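Local coordinates for protein unsaturated glucuronyl hydrolase (PDB 2ZZR) that hydrolyses unsaturated hyaluronan, chondroitin and heparin disaccharides, releasing the 4,5-unsaturated uronic acid by cleavage of 1,3- or 1,4-glycosidic bonds, at residues A[111-116]-A[157-162]; A[175-180]-A[248-253]. All coordinates share one frame; numbering follows the deposited sequence.

Overall arrangement
The two contacts follow one another along the chain: contact 1 closes before contact 2 opens, and their centres lie about 14 Å apart. Both belong to the helix-rich glycosyl hydrolase family 88 fold, an alpha barrel. Contact 1 joins the loop leading into helix 115-130 to the loop after strand 156-157, nearer the outside of the protein. Contact 2 is buried near the centre of the chain and joins the short, weakly bonded helix 175-178 to helix 245-262. N178 ties them together, with its OD1 2.8 Å from the backbone N of G116. The probable nucleophile D114 comes from contact 1 and the probable substrate-binding W250 from contact 2. The probable proton donor D174 lies beside H113 and W250.

Contact 1 of 2, residues A[111-116]-A[157-162]; sequences DHHDLG and IQAWGE
H112 and W160 bring the two backbones closest, with their CA atoms 4.2 Å apart. H113 then faces A159. The chains do not run side by side: residues 111-113 and 157-160 head 132° apart. Residues 111-113 are loop, and the other segment leaves strand 156-157 at I157 as a loop. One water bridges the two loops. It donates to the backbone O of D111 at 2.7 Å and accepts from the backbone N of G161 at 2.8 Å. Beside it, the CB of W160 lies 3.8 Å from the CB of H112, and the H112 CB sits at the edge of the indole.

H113 carries most of the side-chain contact. Its CG lies between the backbone N and the carbonyl carbon (chi1 65°), which carries the ring alongside A159, with ND1 3.5 Å from the A159 CA. The A159 methyl touches ND1 and CE1, and the backbone N of W160 lies at the ring edge. Further on, the H113 CE1 comes to 4.1 Å from the W160 CD1, the two side chains crossing at a slant. At its base, the H113 CB meets the I157 CG2 at 3.9 Å.

These loops probably form part of the active-site wall in the family 88 alpha barrel. D114, probably the nucleophile, follows H113 directly and stands just before helix 115-130. Its CG lies over one face of the H113 ring, 4.1 Å above the plane and offset toward the rim. The NE2 of H113 is hydrogen-bonded to D174, probably the proton donor. The imidazole thus touches both acids and probably helps to position D174. Its buried ND1 has no polar partner in the model.

R170 makes a cation-pi contact with W160 and hydrogen-bonds its backbone O. D111 turns its carboxylate away to a salt bridge with K145.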
loop_
_atom_site.group_PDB
_atom_site.type_symbol
_atom_site.label_atom_id
_atom_site.label_comp_id
_atom_site.label_asym_id
_atom_site.label_seq_id
_atom_site.Cartn_x
_atom_site.Cartn_y
_atom_site.Cartn_z
ATOM N N ASP A 111 15.156 -11.056 -4.311
ATOM C CA ASP A 111 16.135 -10.056 -4.751
ATOM C C ASP A 111 15.442 -8.834 -5.332
ATOM O O ASP A 111 15.511 -8.551 -6.530
ATOM C CB ASP A 111 17.136 -10.677 -5.724
ATOM C CG ASP A 111 17.827 -11.869 -5.131
ATOM O OD1 ASP A 111 17.706 -12.970 -5.713
ATOM O OD2 ASP A 111 18.445 -11.718 -4.050
ATOM N N HIS A 112 14.750 -8.124 -4.443
ATOM C CA HIS A 112 13.972 -6.949 -4.783
ATOM C C HIS A 112 13.689 -6.221 -3.463
ATOM O O HIS A 112 14.152 -6.651 -2.400
ATOM C CB HIS A 112 12.679 -7.342 -5.509
ATOM C CG HIS A 112 11.845 -8.333 -4.759
ATOM N ND1 HIS A 112 11.732 -9.655 -5.135
ATOM C CD2 HIS A 112 11.099 -8.197 -3.637
ATOM C CE1 HIS A 112 10.940 -10.287 -4.285
ATOM N NE2 HIS A 112 10.546 -9.426 -3.364
ATOM N N HIS A 113 12.944 -5.126 -3.533
ATOM C CA HIS A 113 12.723 -4.270 -2.373
ATOM C C HIS A 113 11.350 -4.492 -1.731
ATOM O O HIS A 113 10.965 -3.754 -0.818
ATOM C CB HIS A 113 12.847 -2.805 -2.796
ATOM C CG HIS A 113 11.793 -2.378 -3.765
ATOM N ND1 HIS A 113 11.832 -2.714 -5.103
ATOM C CD2 HIS A 113 10.643 -1.684 -3.585
ATOM C CE1 HIS A 113 10.767 -2.217 -5.709
ATOM N NE2 HIS A 113 10.032 -1.585 -4.810
ATOM N N ASP A 114 10.610 -5.494 -2.212
ATOM C CA ASP A 114 9.237 -5.729 -1.742
ATOM C C ASP A 114 9.132 -6.662 -0.528
ATOM O O ASP A 114 8.098 -7.310 -0.316
ATOM C CB ASP A 114 8.341 -6.200 -2.898
ATOM C CG ASP A 114 8.100 -5.112 -3.928
ATOM O OD1 ASP A 114 7.850 -3.952 -3.539
ATOM O OD2 ASP A 114 8.152 -5.421 -5.137
ATOM N N LEU A 115 10.194 -6.694 0.277
ATOM C CA LEU A 115 10.239 -7.510 1.501
ATOM C C LEU A 115 9.159 -7.103 2.509
ATOM O O LEU A 115 8.609 -7.951 3.220
ATOM C CB LEU A 115 11.630 -7.443 2.150
ATOM C CG LEU A 115 12.735 -8.403 1.673
ATOM C CD1 LEU A 115 12.381 -9.854 1.981
ATOM C CD2 LEU A 115 13.037 -8.235 0.193
ATOM N N GLY A 116 8.856 -5.807 2.555
ATOM C CA GLY A 116 7.823 -5.279 3.441
ATOM C C GLY A 116 6.427 -5.705 3.032
ATOM O O GLY A 116 5.657 -6.188 3.861
ATOM N N ILE A 157 17.141 2.547 -1.001
ATOM C CA ILE A 157 17.046 1.109 -1.243
ATOM C C ILE A 157 16.799 0.915 -2.733
ATOM O O ILE A 157 15.782 1.378 -3.270
ATOM C CB ILE A 157 15.897 0.460 -0.423
ATOM C CG1 ILE A 157 16.157 0.644 1.076
ATOM C CG2 ILE A 157 15.738 -1.028 -0.782
ATOM C CD1 ILE A 157 14.943 0.429 1.937
ATOM N N GLN A 158 17.738 0.250 -3.399
ATOM C CA GLN A 158 17.631 0.041 -4.838
ATOM C C GLN A 158 16.557 -0.982 -5.181
ATOM O O GLN A 158 16.457 -2.037 -4.541
ATOM C CB GLN A 158 18.977 -0.380 -5.445
ATOM C CG GLN A 158 18.996 -0.276 -6.982
ATOM C CD GLN A 158 20.230 -0.884 -7.626
ATOM O OE1 GLN A 158 20.162 -1.431 -8.736
ATOM N NE2 GLN A 158 21.359 -0.792 -6.945
ATOM N N ALA A 159 15.761 -0.658 -6.195
ATOM C CA ALA A 159 14.759 -1.573 -6.733
ATOM C C ALA A 159 15.437 -2.785 -7.386
ATOM O O ALA A 159 16.667 -2.796 -7.565
ATOM C CB ALA A 159 13.877 -0.845 -7.734
ATOM N N TRP A 160 14.637 -3.803 -7.713
ATOM C CA TRP A 160 15.127 -5.016 -8.376
ATOM C C TRP A 160 16.008 -4.718 -9.589
ATOM O O TRP A 160 15.843 -3.692 -10.263
ATOM C CB TRP A 160 13.960 -5.933 -8.783
ATOM C CG TRP A 160 12.805 -5.233 -9.448
ATOM C CD1 TRP A 160 11.664 -4.773 -8.840
ATOM C CD2 TRP A 160 12.665 -4.924 -10.842
ATOM N NE1 TRP A 160 10.832 -4.195 -9.769
ATOM C CE2 TRP A 160 11.418 -4.278 -11.005
ATOM C CE3 TRP A 160 13.469 -5.136 -11.972
ATOM C CZ2 TRP A 160 10.959 -3.835 -12.251
ATOM C CZ3 TRP A 160 13.010 -4.700 -13.211
ATOM C CH2 TRP A 160 11.767 -4.053 -13.341
ATOM N N GLY A 161 16.939 -5.633 -9.847
ATOM C CA GLY A 161 17.935 -5.467 -10.901
ATOM C C GLY A 161 19.330 -5.688 -10.356
ATOM O O GLY A 161 19.507 -6.203 -9.248
ATOM N N GLU A 162 20.327 -5.301 -11.145
ATOM C CA GLU A 162 21.720 -5.471 -10.760
ATOM C C GLU A 162 22.131 -4.374 -9.777
ATOM O O GLU A 162 22.090 -3.189 -10.108
ATOM C CB GLU A 162 22.615 -5.451 -12.009
ATOM C CG GLU A 162 24.099 -5.704 -11.726
ATOM C CD GLU A 162 24.401 -7.139 -11.317
ATOM O OE1 GLU A 162 25.464 -7.358 -10.693
ATOM O OE2 GLU A 162 23.591 -8.049 -11.610
HETATM O O HOH W 1 16.971 -8.196 -8.759
#

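Contact 2 of 2, residues A[175-180]-A[248-253]; sequences CLLNIQ and QAWGIY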
loop_
_atom_site.group_PDB
_atom_site.type_symbol
_atom_site.label_atom_id
_atom_site.label_comp_id
_atom_site.label_asym_id
_atom_site.label_seq_id
_atom_site.Cartn_x
_atom_site.Cartn_y
_atom_site.Cartn_z
ATOM N N CYS A 175 8.448 1.633 -2.472
ATOM C CA CYS A 175 9.396 1.281 -1.419
ATOM C C CYS A 175 9.097 2.035 -0.113
ATOM O O CYS A 175 9.534 1.622 0.963
ATOM C CB CYS A 175 10.849 1.492 -1.860
ATOM S SG CYS A 175 12.037 0.571 -0.850
ATOM N N LEU A 176 8.348 3.134 -0.213
ATOM C CA LEU A 176 7.864 3.852 0.975
ATOM C C LEU A 176 7.085 2.939 1.927
ATOM O O LEU A 176 7.145 3.116 3.144
ATOM C CB LEU A 176 7.002 5.053 0.581
ATOM C CG LEU A 176 7.735 6.254 -0.043
ATOM C CD1 LEU A 176 6.738 7.347 -0.350
ATOM C CD2 LEU A 176 8.832 6.778 0.876
ATOM N N LEU A 177 6.357 1.973 1.369
ATOM C CA LEU A 177 5.612 1.003 2.193
ATOM C C LEU A 177 6.517 -0.081 2.764
ATOM O O LEU A 177 6.182 -0.716 3.774
ATOM C CB LEU A 177 4.489 0.346 1.386
ATOM C CG LEU A 177 3.101 0.992 1.299
ATOM C CD1 LEU A 177 2.313 0.775 2.582
ATOM C CD2 LEU A 177 3.168 2.477 0.909
ATOM N N ASN A 178 7.656 -0.299 2.108
ATOM C CA ASN A 178 8.566 -1.381 2.477
ATOM C C ASN A 178 9.593 -1.014 3.549
ATOM O O ASN A 178 10.154 -1.891 4.205
ATOM C CB ASN A 178 9.225 -1.948 1.217
ATOM C CG ASN A 178 8.242 -2.735 0.373
ATOM O OD1 ASN A 178 8.027 -3.920 0.606
ATOM N ND2 ASN A 178 7.620 -2.072 -0.597
ATOM N N ILE A 179 9.812 0.282 3.758
ATOM C CA ILE A 179 10.728 0.721 4.819
ATOM C C ILE A 179 10.089 0.614 6.216
ATOM O O ILE A 179 10.771 0.739 7.229
ATOM C CB ILE A 179 11.298 2.154 4.583
ATOM C CG1 ILE A 179 10.198 3.221 4.636
ATOM C CG2 ILE A 179 12.073 2.208 3.258
ATOM C CD1 ILE A 179 10.714 4.680 4.599
ATOM N N GLN A 180 8.785 0.372 6.270
ATOM C CA GLN A 180 8.119 0.201 7.566
ATOM C C GLN A 180 8.700 -1.018 8.282
ATOM O O GLN A 180 8.887 -1.010 9.508
ATOM C CB GLN A 180 6.597 0.105 7.404
ATOM C CG GLN A 180 5.967 1.277 6.612
ATOM C CD GLN A 180 6.504 2.660 7.000
ATOM O OE1 GLN A 180 6.887 3.456 6.136
ATOM N NE2 GLN A 180 6.517 2.952 8.288
ATOM N N GLN A 248 0.541 7.650 -6.829
ATOM C CA GLN A 248 0.075 8.741 -5.977
ATOM C C GLN A 248 -0.357 8.190 -4.614
ATOM O O GLN A 248 0.006 8.741 -3.573
ATOM C CB GLN A 248 -1.075 9.495 -6.657
ATOM C CG GLN A 248 -1.381 10.877 -6.074
ATOM C CD GLN A 248 -0.248 11.898 -6.269
ATOM O OE1 GLN A 248 -0.166 12.888 -5.537
ATOM N NE2 GLN A 248 0.606 11.671 -7.258
ATOM N N ALA A 249 -1.113 7.094 -4.635
ATOM C CA ALA A 249 -1.592 6.451 -3.408
ATOM C C ALA A 249 -0.475 5.878 -2.536
ATOM O O ALA A 249 -0.569 5.930 -1.311
ATOM C CB ALA A 249 -2.624 5.379 -3.727
ATOM N N TRP A 250 0.580 5.338 -3.148
ATOM C CA TRP A 250 1.724 4.864 -2.365
ATOM C C TRP A 250 2.326 6.010 -1.551
ATOM O O TRP A 250 2.758 5.807 -0.424
ATOM C CB TRP A 250 2.815 4.258 -3.251
ATOM C CG TRP A 250 2.490 2.943 -3.931
ATOM C CD1 TRP A 250 2.784 2.613 -5.226
ATOM C CD2 TRP A 250 1.845 1.786 -3.359
ATOM N NE1 TRP A 250 2.361 1.334 -5.500
ATOM C CE2 TRP A 250 1.780 0.802 -4.375
ATOM C CE3 TRP A 250 1.305 1.490 -2.097
ATOM C CZ2 TRP A 250 1.201 -0.464 -4.170
ATOM C CZ3 TRP A 250 0.729 0.222 -1.888
ATOM C CH2 TRP A 250 0.681 -0.735 -2.926
ATOM N N GLY A 251 2.354 7.210 -2.134
ATOM C CA GLY A 251 2.800 8.401 -1.417
ATOM C C GLY A 251 1.844 8.761 -0.288
ATOM O O GLY A 251 2.273 8.994 0.849
ATOM N N ILE A 252 0.549 8.772 -0.598
ATOM C CA ILE A 252 -0.495 9.132 0.372
ATOM C C ILE A 252 -0.467 8.250 1.616
ATOM O O ILE A 252 -0.699 8.743 2.719
ATOM C CB ILE A 252 -1.906 9.151 -0.276
ATOM C CG1 ILE A 252 -1.979 10.285 -1.304
ATOM C CG2 ILE A 252 -3.011 9.339 0.777
ATOM C CD1 ILE A 252 -3.129 10.142 -2.290
ATOM N N TYR A 253 -0.155 6.965 1.446
ATOM C CA TYR A 253 -0.072 6.063 2.601
ATOM C C TYR A 253 1.351 5.967 3.147
ATOM O O TYR A 253 1.556 5.977 4.358
ATOM C CB TYR A 253 -0.643 4.688 2.242
ATOM C CG TYR A 253 -0.977 3.773 3.420
ATOM C CD1 TYR A 253 -1.251 2.423 3.204
ATOM C CD2 TYR A 253 -1.015 4.250 4.737
ATOM C CE1 TYR A 253 -1.570 1.563 4.266
ATOM C CE2 TYR A 253 -1.323 3.394 5.816
ATOM C CZ TYR A 253 -1.599 2.056 5.565
ATOM O OH TYR A 253 -1.905 1.201 6.606
#
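The W250 indole and the Y253 phenol both meet L177, each crossed by the leucine side chain at about a right angle. Neither approach is cleanly over a face or at an edge. On W250 the contact falls on the six-membered part of the indole: L177 CD2 lies 3.7 Å from CE3, and L177 CG sits 4.0 Å from CZ3. On Y253 the other methyl, L177 CD1, comes to 4.0 Å from CD1. Outside these segments, the F117 ring meets W250 with the planes at about 45°, and W397 packs edge-to-face with Y253.

L177 thus splits its branches between two side chains nearly one helical turn apart. Y253 has CG anti to the backbone N (chi1 -164°), while the CG of W250 is anti to its carbonyl carbon (chi1 -69°). The two rings so leave the helix in different directions, and L177 meets both. The L177 CD2 also lies 3.6 Å from the backbone O of W250. Next to it, L176 CD1 rests 4.2 Å from the CA of G251.

All five touching residues are buried. The side-chain contact is apolar, with one backbone carbonyl beside the leucine methyls. The Y253 hydroxyl finds its partner elsewhere, in a hydrogen bond with R388. The indole of W250 borders D174 and R246. The contact joins a short, weakly bonded helix to helix 245-262 inside the family 88 alpha barrel, beside W250, which probably binds substrate in the active site.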